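Local structure of transcriptional regulator, IclR family (Alicyclobacillus acidocaldarius subsp. acidocaldarius, 5TJJ) at the interface of chains A and B. The protein probably binds DNA through a helix-turn-helix domain and regulates transcription. Residues are numbered along the deposited sequence; one frame, centred on the assembly and turned at random. Chains: chain A/B, Transcriptional regulator, IclR family.

The interface of chains A and B. Residues chain A 71, 74; chain B 87, 109, 119.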
# COMPACT_ATOMS: atom_id res chain seq x y z
N PRO A 71 -8.86 5.47 -7.40
CA PRO A 71 -7.45 5.81 -7.51
C PRO A 71 -6.78 6.49 -6.31
O PRO A 71 -5.56 6.48 -6.23
CB PRO A 71 -7.40 6.73 -8.74
CG PRO A 71 -8.76 7.38 -8.79
CD PRO A 71 -9.72 6.37 -8.20
N ILE A 74 -4.18 4.50 -4.20
CA ILE A 74 -2.81 4.25 -4.67
C ILE A 74 -1.77 5.13 -3.93
O ILE A 74 -0.76 4.60 -3.44
CB ILE A 74 -2.71 4.32 -6.20
CG1 ILE A 74 -3.59 3.24 -6.83
CG2 ILE A 74 -1.28 4.13 -6.67
CD1 ILE A 74 -3.98 3.51 -8.28
N TYR B 87 -4.48 1.81 -14.66
CA TYR B 87 -3.52 2.26 -13.67
C TYR B 87 -2.27 1.36 -13.67
O TYR B 87 -1.17 1.85 -13.59
CB TYR B 87 -4.16 2.44 -12.28
CG TYR B 87 -5.33 3.43 -12.25
CD1 TYR B 87 -5.15 4.76 -12.59
CD2 TYR B 87 -6.59 3.04 -11.85
CE1 TYR B 87 -6.22 5.66 -12.57
CE2 TYR B 87 -7.66 3.92 -11.82
CZ TYR B 87 -7.47 5.24 -12.19
OH TYR B 87 -8.54 6.12 -12.15
N LYS B 109 -3.66 12.83 -11.70
CA LYS B 109 -5.05 12.38 -11.85
C LYS B 109 -6.03 13.48 -11.47
O LYS B 109 -5.89 14.08 -10.42
CB LYS B 109 -5.26 11.13 -10.98
CG LYS B 109 -6.70 10.67 -10.75
CD LYS B 109 -7.40 10.15 -12.00
CE LYS B 109 -8.85 9.85 -11.69
NZ LYS B 109 -9.35 8.69 -12.45
N ILE B 119 -0.50 10.53 -8.36
CA ILE B 119 -0.88 9.13 -8.11
C ILE B 119 0.38 8.28 -7.82
O ILE B 119 0.36 7.38 -6.98
CB ILE B 119 -1.65 8.56 -9.33
CG1 ILE B 119 -3.07 9.15 -9.38
CG2 ILE B 119 -1.72 7.04 -9.33
CD1 ILE B 119 -3.94 8.91 -8.17
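A:Pro71 packs its ring against B:Tyr87, B:Lys109 and B:Ile119, forming the apolar centre of this patch between two copies of the regulator. Here a loop and the start of a helix of chain A lean on the C-terminal, effector-binding region of chain B. The proline lies in the loop between strand 66-69 and helix 73-83 of chain A. Its CB sits over the phenol end of B:Tyr87, 3.8 Å from the ring carbon CZ. The two side chains meet at a slant. At the start of that helix, A:Ile74 extends the apolar surface. Its delta-methyl CD1 reaches the root of the same tyrosine, 4.1 Å from B:Tyr87 CB. Proline and isoleucine thus cover opposite ends of one aromatic side chain. The gamma-methyl of A:Ile74 points elsewhere, toward strand 115-122 of chain B. There A:Ile74 CG2 lies 4.0 Å from B:Ile119 CG2. It also packs near the backbone O of that residue. The other branch of B:Ile119, with CG1 beside the backbone N (chi1 -73°), carries CD1 to A:Pro71. This methyl is 3.5 Å from the carbonyl O of A:Pro71, a van der Waals contact. The patch is one part of a wider interface whose two halves do not match exactly. IclR-family regulators commonly act as oligomers, so this pairing may be biological, though the structure alone does not prove it. Toward the rim, B:Lys109 leaves strand 104-110 and passes the proline at about a right angle. Its CE touches A:Pro71 CG at 3.8 Å. Bends at chi2 (67°) and chi4 shape the chain that brings the amine to the tyrosine. Within chain B, B:Lys109 NZ lies in the plane of the tyrosine ring and donates a hydrogen bond of 2.7 Å to B:Tyr87 OH. This bond steadies the ring end on which the proline packs. Replacing B:Tyr87 by an alanine is likely to open a gap against A:Pro71 and leave the lysine amine without its phenol partner. At this polar edge, B:Lys109 NZ also lies 3.9 Å from A:Pro71 CG.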